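Local coordinates for protein kojibiose phosphorylase (Gut metagenome, PDB 6W0P) that is a phosphorylase of glycoside hydrolase family 65, whose catalytic domain is an (alpha/alpha)6 barrel, at residues A[369-373]-A[436-440]; A[424-428]-A[596-600]; A[468-474]-A[484-490]. One frame throughout, in Å; residues are numbered along the deposited sequence.

Contact 1: residues A[369-373]-A[436-440]; sequences KDLIM and DHKFM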
loop_
_atom_site.group_PDB
_atom_site.type_symbol
_atom_site.label_atom_id
_atom_site.label_comp_id
_atom_site.label_asym_id
_atom_site.label_seq_id
_atom_site.Cartn_x
_atom_site.Cartn_y
_atom_site.Cartn_z
ATOM N N LYS A 369 -0.031 -17.826 32.238
ATOM C CA LYS A 369 -1.160 -18.621 31.677
ATOM C C LYS A 369 -2.214 -17.684 31.060
ATOM O O LYS A 369 -2.736 -18.020 29.989
ATOM C CB LYS A 369 -1.750 -19.537 32.756
ATOM C CG LYS A 369 -3.082 -20.192 32.415
ATOM C CD LYS A 369 -3.275 -21.598 32.990
ATOM C CE LYS A 369 -4.161 -21.652 34.223
ATOM N NZ LYS A 369 -4.003 -22.941 34.951
ATOM N N ASP A 370 -2.493 -16.534 31.690
ATOM C CA ASP A 370 -3.523 -15.564 31.225
ATOM C C ASP A 370 -3.096 -14.942 29.896
ATOM O O ASP A 370 -3.973 -14.802 29.009
ATOM C CB ASP A 370 -3.872 -14.536 32.300
ATOM C CG ASP A 370 -4.951 -15.029 33.258
ATOM O OD1 ASP A 370 -5.383 -16.171 33.075
ATOM O OD2 ASP A 370 -5.344 -14.278 34.193
ATOM N N LEU A 371 -1.809 -14.621 29.734
ATOM C CA LEU A 371 -1.267 -14.136 28.439
ATOM C C LEU A 371 -1.610 -15.130 27.322
ATOM O O LEU A 371 -2.061 -14.666 26.260
ATOM C CB LEU A 371 0.240 -13.904 28.545
ATOM C CG LEU A 371 0.613 -12.605 29.231
ATOM C CD1 LEU A 371 2.115 -12.488 29.407
ATOM C CD2 LEU A 371 0.084 -11.423 28.447
ATOM N N ILE A 372 -1.453 -16.444 27.544
ATOM C CA ILE A 372 -1.815 -17.473 26.521
ATOM C C ILE A 372 -3.346 -17.588 26.397
ATOM O O ILE A 372 -3.820 -17.760 25.267
ATOM C CB ILE A 372 -1.123 -18.795 26.832
ATOM C CG1 ILE A 372 0.393 -18.628 26.778
ATOM C CG2 ILE A 372 -1.588 -19.891 25.899
ATOM C CD1 ILE A 372 1.138 -19.504 27.772
ATOM N N MET A 373 -4.105 -17.433 27.486
ATOM C CA MET A 373 -5.592 -17.579 27.466
ATOM C C MET A 373 -6.177 -16.435 26.642
ATOM O O MET A 373 -7.210 -16.636 25.933
ATOM C CB MET A 373 -6.202 -17.547 28.872
ATOM C CG MET A 373 -5.975 -18.814 29.688
ATOM S SD MET A 373 -6.353 -20.342 28.846
ATOM C CE MET A 373 -8.079 -20.090 28.453
ATOM N N ASP A 436 1.883 -27.968 32.776
ATOM C CA ASP A 436 0.483 -27.815 33.246
ATOM C C ASP A 436 -0.429 -28.705 32.393
ATOM O O ASP A 436 -0.944 -28.237 31.358
ATOM C CB ASP A 436 0.089 -26.343 33.196
ATOM C CG ASP A 436 -1.323 -26.023 33.655
ATOM O OD1 ASP A 436 -2.145 -26.974 33.767
ATOM O OD2 ASP A 436 -1.595 -24.814 33.863
ATOM N N HIS A 437 -0.638 -29.951 32.829
ATOM C CA HIS A 437 -1.393 -30.991 32.076
ATOM C C HIS A 437 -2.807 -30.501 31.736
ATOM O O HIS A 437 -3.226 -30.702 30.582
ATOM C CB HIS A 437 -1.433 -32.303 32.860
ATOM C CG HIS A 437 -1.687 -33.494 32.004
ATOM N ND1 HIS A 437 -2.961 -33.942 31.727
ATOM C CD2 HIS A 437 -0.839 -34.322 31.366
ATOM C CE1 HIS A 437 -2.890 -35.006 30.961
ATOM N NE2 HIS A 437 -1.603 -35.256 30.724
ATOM N N LYS A 438 -3.504 -29.898 32.704
ATOM C CA LYS A 438 -4.908 -29.423 32.570
ATOM C C LYS A 438 -5.017 -28.297 31.534
ATOM O O LYS A 438 -5.970 -28.314 30.748
ATOM C CB LYS A 438 -5.448 -28.965 33.924
ATOM C CG LYS A 438 -5.603 -30.088 34.937
ATOM C CD LYS A 438 -6.858 -29.990 35.792
ATOM C CE LYS A 438 -7.048 -31.197 36.699
ATOM N NZ LYS A 438 -8.334 -31.893 36.436
ATOM N N PHE A 439 -4.099 -27.328 31.551
ATOM C CA PHE A 439 -4.029 -26.273 30.517
ATOM C C PHE A 439 -3.924 -26.937 29.135
ATOM O O PHE A 439 -4.687 -26.536 28.239
ATOM C CB PHE A 439 -2.852 -25.318 30.720
ATOM C CG PHE A 439 -2.643 -24.479 29.493
ATOM C CD1 PHE A 439 -3.531 -23.461 29.184
ATOM C CD2 PHE A 439 -1.654 -24.800 28.579
ATOM C CE1 PHE A 439 -3.394 -22.738 28.012
ATOM C CE2 PHE A 439 -1.515 -24.064 27.412
ATOM C CZ PHE A 439 -2.389 -23.041 27.125
ATOM N N MET A 440 -3.016 -27.903 28.954
ATOM C CA MET A 440 -2.776 -28.513 27.621
ATOM C C MET A 440 -4.056 -29.255 27.184
ATOM O O MET A 440 -4.562 -28.959 26.083
ATOM C CB MET A 440 -1.559 -29.444 27.635
ATOM C CG MET A 440 -1.240 -30.098 26.296
ATOM S SD MET A 440 -0.834 -28.932 24.952
ATOM C CE MET A 440 0.823 -28.435 25.419
#
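Lys369, Ile372 and Met373 of helix 365-376 meet the N-terminal turn of helix 437-458, which Asp436 caps. Both helices belong to the catalytic domain, an (alpha/alpha)6 barrel in this family. CG of Lys369 lies trans to the main-chain nitrogen (chi1 168°), and the chain bends twice further out. These bends accompany the approach of NZ to the carboxylate, and the lysine lies crosswise to the Asp436 side chain. A salt bridge of 3.2 Å joins Lys369 NZ to Asp436 OD2, on the syn lone pair of that oxygen. The hydroxyl of Tyr430, on helix 418-434, also bonds to OD2. The other oxygen, Asp436 OD1, takes the N-cap bond from Phe439 N at 3.0 Å. The N-H points almost straight at OD1 (171°) but comes from above the carboxylate plane. One carboxylate thus serves the helix end, the lysine and a tyrosine.

One turn further along the helix the contact turns apolar. Ile372 CG2 is 3.5 Å from Phe439 CZ, and the two side chains are set at roughly a right angle. Tyr430 meets the same phenylalanine ring edge-to-face and also touches Ile372. Met373 adds a Met-aromatic contact. Its chain is bent at chi2 and again at chi3, and it runs antiparallel to the Phe439 side chain. The sulfur comes to the ring edge, 88° off the normal, with Met373 SD 3.9 Å from Phe439 CE1.

Contact 2: residues A[424-428]-A[596-600]; sequences FYAIY and LYMEE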
loop_
_atom_site.group_PDB
_atom_site.type_symbol
_atom_site.label_atom_id
_atom_site.label_comp_id
_atom_site.label_asym_id
_atom_site.label_seq_id
_atom_site.Cartn_x
_atom_site.Cartn_y
_atom_site.Cartn_z
ATOM N N PHE A 424 2.439 -20.746 19.437
ATOM C CA PHE A 424 2.962 -22.129 19.589
ATOM C C PHE A 424 4.100 -22.110 20.625
ATOM O O PHE A 424 4.037 -22.868 21.624
ATOM C CB PHE A 424 3.443 -22.721 18.269
ATOM C CG PHE A 424 4.682 -23.557 18.463
ATOM C CD1 PHE A 424 4.644 -24.709 19.237
ATOM C CD2 PHE A 424 5.888 -23.176 17.909
ATOM C CE1 PHE A 424 5.798 -25.440 19.483
ATOM C CE2 PHE A 424 7.040 -23.916 18.140
ATOM C CZ PHE A 424 6.996 -25.049 18.927
ATOM N N TYR A 425 5.090 -21.231 20.440
ATOM C CA TYR A 425 6.278 -21.154 21.327
ATOM C C TYR A 425 5.882 -20.803 22.770
ATOM O O TYR A 425 6.513 -21.335 23.666
ATOM C CB TYR A 425 7.303 -20.151 20.804
ATOM C CG TYR A 425 8.599 -20.198 21.558
ATOM C CD1 TYR A 425 9.571 -21.120 21.241
ATOM C CD2 TYR A 425 8.850 -19.322 22.606
ATOM C CE1 TYR A 425 10.769 -21.168 21.930
ATOM C CE2 TYR A 425 10.035 -19.366 23.313
ATOM C CZ TYR A 425 11.003 -20.291 22.975
ATOM O OH TYR A 425 12.193 -20.332 23.648
ATOM N N ALA A 426 4.945 -19.877 22.986
ATOM C CA ALA A 426 4.431 -19.542 24.332
ATOM C C ALA A 426 3.856 -20.803 24.991
ATOM O O ALA A 426 4.213 -21.057 26.149
ATOM C CB ALA A 426 3.404 -18.430 24.268
ATOM N N ILE A 427 3.022 -21.580 24.282
ATOM C CA ILE A 427 2.428 -22.827 24.846
ATOM C C ILE A 427 3.574 -23.739 25.287
ATOM O O ILE A 427 3.571 -24.162 26.473
ATOM C CB ILE A 427 1.483 -23.502 23.843
ATOM C CG1 ILE A 427 0.186 -22.711 23.664
ATOM C CG2 ILE A 427 1.203 -24.944 24.233
ATOM C CD1 ILE A 427 -0.543 -23.038 22.372
ATOM N N TYR A 428 4.521 -23.997 24.382
ATOM C CA TYR A 428 5.747 -24.804 24.598
ATOM C C TYR A 428 6.571 -24.266 25.780
ATOM O O TYR A 428 6.962 -25.042 26.664
ATOM C CB TYR A 428 6.567 -24.824 23.313
ATOM C CG TYR A 428 7.982 -25.311 23.464
ATOM C CD1 TYR A 428 8.280 -26.662 23.571
ATOM C CD2 TYR A 428 9.039 -24.414 23.470
ATOM C CE1 TYR A 428 9.588 -27.106 23.710
ATOM C CE2 TYR A 428 10.352 -24.843 23.590
ATOM C CZ TYR A 428 10.626 -26.191 23.715
ATOM O OH TYR A 428 11.939 -26.568 23.823
ATOM N N LEU A 596 15.624 -18.496 20.766
ATOM C CA LEU A 596 14.409 -19.152 21.342
ATOM C C LEU A 596 14.718 -20.623 21.645
ATOM O O LEU A 596 13.957 -21.264 22.422
ATOM C CB LEU A 596 13.209 -19.016 20.401
ATOM C CG LEU A 596 12.685 -17.597 20.152
ATOM C CD1 LEU A 596 11.586 -17.627 19.096
ATOM C CD2 LEU A 596 12.167 -16.941 21.436
ATOM N N TYR A 597 15.781 -21.133 21.034
ATOM C CA TYR A 597 16.233 -22.543 21.106
ATOM C C TYR A 597 17.746 -22.602 21.344
ATOM O O TYR A 597 18.421 -23.526 20.805
ATOM C CB TYR A 597 15.794 -23.265 19.833
ATOM C CG TYR A 597 14.320 -23.558 19.785
ATOM C CD1 TYR A 597 13.748 -24.577 20.533
ATOM C CD2 TYR A 597 13.501 -22.807 18.969
ATOM C CE1 TYR A 597 12.383 -24.831 20.476
ATOM C CE2 TYR A 597 12.143 -23.050 18.893
ATOM C CZ TYR A 597 11.581 -24.060 19.646
ATOM O OH TYR A 597 10.239 -24.239 19.512
ATOM N N MET A 598 18.266 -21.682 22.158
ATOM C CA MET A 598 19.724 -21.536 22.455
ATOM C C MET A 598 20.298 -22.876 22.949
ATOM O O MET A 598 21.475 -23.164 22.654
ATOM C CB MET A 598 19.973 -20.445 23.506
ATOM C CG MET A 598 19.292 -20.698 24.854
ATOM S SD MET A 598 19.672 -19.469 26.138
ATOM C CE MET A 598 19.302 -17.937 25.281
ATOM N N GLU A 599 19.489 -23.680 23.655
ATOM C CA GLU A 599 19.944 -24.968 24.261
ATOM C C GLU A 599 20.367 -25.979 23.181
ATOM O O GLU A 599 21.157 -26.853 23.511
ATOM C CB GLU A 599 18.902 -25.554 25.227
ATOM C CG GLU A 599 17.694 -26.238 24.580
ATOM C CD GLU A 599 16.505 -25.327 24.325
ATOM O OE1 GLU A 599 16.674 -24.064 24.432
ATOM O OE2 GLU A 599 15.413 -25.860 23.997
ATOM N N GLU A 600 19.901 -25.876 21.934
ATOM C CA GLU A 600 20.170 -26.871 20.858
ATOM C C GLU A 600 21.378 -26.472 20.004
ATOM O O GLU A 600 21.788 -27.290 19.147
ATOM C CB GLU A 600 18.954 -27.002 19.945
ATOM C CG GLU A 600 17.835 -27.795 20.582
ATOM C CD GLU A 600 16.464 -27.511 20.011
ATOM O OE1 GLU A 600 16.385 -27.059 18.840
ATOM O OE2 GLU A 600 15.484 -27.739 20.749
HETATM O O HOH W 1 13.609 -24.050 23.823
#
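Tyr428, Leu596 and Glu599 share one bound water. The water accepts from Tyr428 OH at 3.0 Å. It donates to Leu596 O at 3.1 Å and to Glu599 OE2 at 2.6 Å. Both water protons are used, and the water lies in the plane of the Tyr428 ring, at its edge. Glu599 reaches it with CG close to both its backbone N and its carbonyl carbon (chi1 77°) and a bend at the next bond. Its carboxylate ends up nearly coplanar with the Tyr428 ring.

Leu596 O is also the acceptor for Tyr425 OH. The modelled length between Tyr425 OH and Leu596 O, 2.3 Å, is too short to trust, though the direction is clear. Leu596 packs over one face of the Tyr425 ring, a CH-pi contact with Leu596 CD2 4.2 Å from the Tyr425 centroid. Tyr425 in turn points its edge at the face of Tyr597. This pair is an offset edge-to-face one, with planes at 83° and Tyr425 CE1 lying over the Tyr597 ring near its rim. Tyr428 meets Tyr597 obliquely, Tyr428 CE2 to Tyr597 CE1 being 3.7 Å. Tyr597 OH lies over one face of the Tyr428 ring and 3.4 Å from Phe424 CZ. Lys495, on helix 487-504, makes a cation-pi contact with Tyr597.

The three tyrosines form an aromatic cluster. It joins helix 418-434 to the loop between helices 590-596 and 603-613 within the catalytic domain.

Contact 3: residues A[468-474]-A[484-490]; sequences FSFYGVM and NHNTYTN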
loop_
_atom_site.group_PDB
_atom_site.type_symbol
_atom_site.label_atom_id
_atom_site.label_comp_id
_atom_site.label_asym_id
_atom_site.label_seq_id
_atom_site.Cartn_x
_atom_site.Cartn_y
_atom_site.Cartn_z
ATOM N N PHE A 468 8.736 -28.688 1.029
ATOM C CA PHE A 468 7.654 -27.900 1.669
ATOM C C PHE A 468 8.274 -26.606 2.220
ATOM O O PHE A 468 9.383 -26.659 2.791
ATOM C CB PHE A 468 6.947 -28.728 2.750
ATOM C CG PHE A 468 5.647 -28.138 3.253
ATOM C CD1 PHE A 468 4.444 -28.420 2.626
ATOM C CD2 PHE A 468 5.620 -27.299 4.358
ATOM C CE1 PHE A 468 3.259 -27.874 3.093
ATOM C CE2 PHE A 468 4.430 -26.775 4.831
ATOM C CZ PHE A 468 3.252 -27.055 4.195
ATOM N N SER A 469 7.600 -25.462 2.058
ATOM C CA SER A 469 8.094 -24.183 2.623
ATOM C C SER A 469 6.958 -23.176 2.785
ATOM O O SER A 469 5.809 -23.557 2.637
ATOM C CB SER A 469 9.207 -23.647 1.773
ATOM O OG SER A 469 9.860 -22.582 2.428
ATOM N N PHE A 470 7.296 -21.926 3.121
ATOM C CA PHE A 470 6.375 -20.784 3.023
ATOM C C PHE A 470 6.950 -19.884 1.950
ATOM O O PHE A 470 8.131 -19.549 2.031
ATOM C CB PHE A 470 6.166 -20.109 4.382
ATOM C CG PHE A 470 5.555 -21.023 5.420
ATOM C CD1 PHE A 470 6.320 -21.982 6.069
ATOM C CD2 PHE A 470 4.199 -20.990 5.689
ATOM C CE1 PHE A 470 5.754 -22.839 7.003
ATOM C CE2 PHE A 470 3.636 -21.835 6.638
ATOM C CZ PHE A 470 4.413 -22.752 7.299
ATOM N N TYR A 471 6.107 -19.536 0.980
ATOM C CA TYR A 471 6.404 -18.659 -0.172
ATOM C C TYR A 471 5.731 -17.315 0.101
ATOM O O TYR A 471 4.639 -17.337 0.688
ATOM C CB TYR A 471 5.909 -19.317 -1.465
ATOM C CG TYR A 471 6.700 -20.535 -1.846
ATOM C CD1 TYR A 471 6.351 -21.788 -1.374
ATOM C CD2 TYR A 471 7.805 -20.427 -2.661
ATOM C CE1 TYR A 471 7.080 -22.918 -1.709
ATOM C CE2 TYR A 471 8.585 -21.535 -2.950
ATOM C CZ TYR A 471 8.220 -22.785 -2.474
ATOM O OH TYR A 471 8.970 -23.874 -2.792
ATOM N N GLY A 472 6.375 -16.212 -0.308
ATOM C CA GLY A 472 5.814 -14.853 -0.284
ATOM C C GLY A 472 5.644 -14.394 1.138
ATOM O O GLY A 472 4.532 -14.013 1.512
ATOM N N VAL A 473 6.711 -14.502 1.928
ATOM C CA VAL A 473 6.655 -14.268 3.397
ATOM C C VAL A 473 7.648 -13.185 3.800
ATOM O O VAL A 473 8.415 -12.667 2.937
ATOM C CB VAL A 473 6.863 -15.571 4.187
ATOM C CG1 VAL A 473 5.713 -16.535 3.929
ATOM C CG2 VAL A 473 8.213 -16.224 3.923
ATOM N N MET A 474 7.589 -12.856 5.080
ATOM C CA MET A 474 8.519 -11.951 5.767
ATOM C C MET A 474 8.753 -12.530 7.159
ATOM O O MET A 474 7.742 -12.844 7.842
ATOM C CB MET A 474 7.902 -10.551 5.874
ATOM C CG MET A 474 8.687 -9.617 6.760
ATOM S SD MET A 474 7.930 -7.984 6.991
ATOM C CE MET A 474 8.211 -7.235 5.393
ATOM N N ASN A 484 11.208 -16.322 -0.130
ATOM C CA ASN A 484 10.888 -17.754 0.014
ATOM C C ASN A 484 11.930 -18.410 0.914
ATOM O O ASN A 484 13.059 -17.960 0.908
ATOM C CB ASN A 484 10.838 -18.428 -1.350
ATOM C CG ASN A 484 9.969 -17.690 -2.337
ATOM O OD1 ASN A 484 8.862 -17.278 -2.009
ATOM N ND2 ASN A 484 10.441 -17.582 -3.561
ATOM N N HIS A 485 11.536 -19.442 1.664
ATOM C CA HIS A 485 12.449 -20.242 2.511
ATOM C C HIS A 485 13.084 -19.318 3.558
ATOM O O HIS A 485 14.331 -19.430 3.782
ATOM C CB HIS A 485 13.485 -20.949 1.631
ATOM C CG HIS A 485 12.902 -21.607 0.427
ATOM N ND1 HIS A 485 11.702 -22.261 0.474
ATOM C CD2 HIS A 485 13.364 -21.735 -0.847
ATOM C CE1 HIS A 485 11.461 -22.807 -0.709
ATOM N NE2 HIS A 485 12.454 -22.476 -1.548
ATOM N N ASN A 486 12.275 -18.425 4.160
ATOM C CA ASN A 486 12.707 -17.694 5.377
ATOM C C ASN A 486 12.895 -18.741 6.477
ATOM O O ASN A 486 11.941 -19.507 6.764
ATOM C CB ASN A 486 11.755 -16.586 5.793
ATOM C CG ASN A 486 12.040 -16.083 7.189
ATOM O OD1 ASN A 486 11.328 -16.447 8.126
ATOM N ND2 ASN A 486 13.053 -15.240 7.334
ATOM N N THR A 487 14.101 -18.814 7.039
ATOM C CA THR A 487 14.476 -19.911 7.958
ATOM C C THR A 487 13.709 -19.761 9.265
ATOM O O THR A 487 13.207 -20.762 9.740
ATOM C CB THR A 487 15.991 -19.990 8.132
ATOM O OG1 THR A 487 16.466 -20.145 6.791
ATOM C CG2 THR A 487 16.400 -21.142 9.026
ATOM N N TYR A 488 13.545 -18.545 9.786
ATOM C CA TYR A 488 12.739 -18.358 11.011
ATOM C C TYR A 488 11.347 -18.975 10.807
ATOM O O TYR A 488 10.893 -19.782 11.646
ATOM C CB TYR A 488 12.588 -16.886 11.396
ATOM C CG TYR A 488 11.857 -16.724 12.700
ATOM C CD1 TYR A 488 10.476 -16.678 12.755
ATOM C CD2 TYR A 488 12.562 -16.721 13.893
ATOM C CE1 TYR A 488 9.802 -16.551 13.966
ATOM C CE2 TYR A 488 11.905 -16.600 15.111
ATOM C CZ TYR A 488 10.523 -16.510 15.154
ATOM O OH TYR A 488 9.912 -16.453 16.375
ATOM N N THR A 489 10.665 -18.596 9.728
ATOM C CA THR A 489 9.294 -19.081 9.416
ATOM C C THR A 489 9.277 -20.625 9.354
ATOM O O THR A 489 8.425 -21.259 10.033
ATOM C CB THR A 489 8.790 -18.411 8.132
ATOM O OG1 THR A 489 8.824 -16.987 8.291
ATOM C CG2 THR A 489 7.407 -18.872 7.735
ATOM N N ASN A 490 10.191 -21.228 8.586
ATOM C CA ASN A 490 10.175 -22.686 8.309
ATOM C C ASN A 490 10.577 -23.431 9.585
ATOM O O ASN A 490 9.904 -24.423 9.932
ATOM C CB ASN A 490 11.068 -23.056 7.124
ATOM C CG ASN A 490 10.512 -22.544 5.814
ATOM O OD1 ASN A 490 9.645 -21.682 5.811
ATOM N ND2 ASN A 490 11.037 -23.051 4.707
HETATM O O HOH W 2 9.593 -19.312 4.400
HETATM O O HOH W 3 11.233 -23.234 -3.989
HETATM O O HOH W 4 6.038 -15.515 7.921
#
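A G1 beta bulge, formed by Gly472 and Val473 facing Val483, lies here against the start of helix 487-504. Gly472 takes a positive phi, and its N donates to Asn484 OD1 at 3.2 Å. The donor lies nearly on the line of the Asn484 side-chain C=O (163°). That oxygen also rests against Tyr471. The Asn484 side chain runs across that of Tyr471, with ring and amide planes 55° apart.

Ser469 OG is the polar hub. Placed anti to the backbone N (chi1 -169°), it accepts from Asn490 ND2 at 2.6 Å, within the amide plane. It also shares a 2.7 Å bond with His485 ND1, in which either may donate. This bond meets the imidazole at its edge. The far nitrogen, His485 NE2, shares a water with Tyr471 OH. Asn490 ND2 has a second acceptor in Val536 O.

Between these polar groups, Phe470 packs on the helix. Thr489 CG2 is 3.7 Å from Phe470 CG. Asn490 OD1 lies at the ring edge, 3.3 Å from Phe470 CD1. A second water lies within hydrogen-bonding distance of Phe470 O and Asn490 OD1.

Asn486 is the N-cap. Its OD1 accepts from Thr489 N at 2.8 Å and from Thr489 OG1 at 2.6 Å, from opposite faces of the amide plane. Its ND2 bonds to Asp589 OD1. Tyr471 also packs on Pro556 of the second subunit. The arrangement is that of a G1 beta bulge leading into a helix N-capped by Asn486.

All three contacts are largely buried and lie in the catalytic domain. Contacts 1 and 2 touch through Ile427, which packs on Met440, Ile372 and Phe439. Helices 418-434 and 437-458, consecutive in the chain, tie them together. Contact 2 also meets contact 3, Leu596 CD1 lying 3.4 Å from Tyr488 OH. Contacts 1 and 3 do not touch and are about 14 Å apart at their nearest atoms. The chemistry differs. Contact 1 sets an ion pair beside apolar packing, contact 2 relies on aromatic rings and a water, and contact 3 is mostly a hydrogen-bond network. Contact 3 lies farthest from the chain centre, and it alone borders the second subunit.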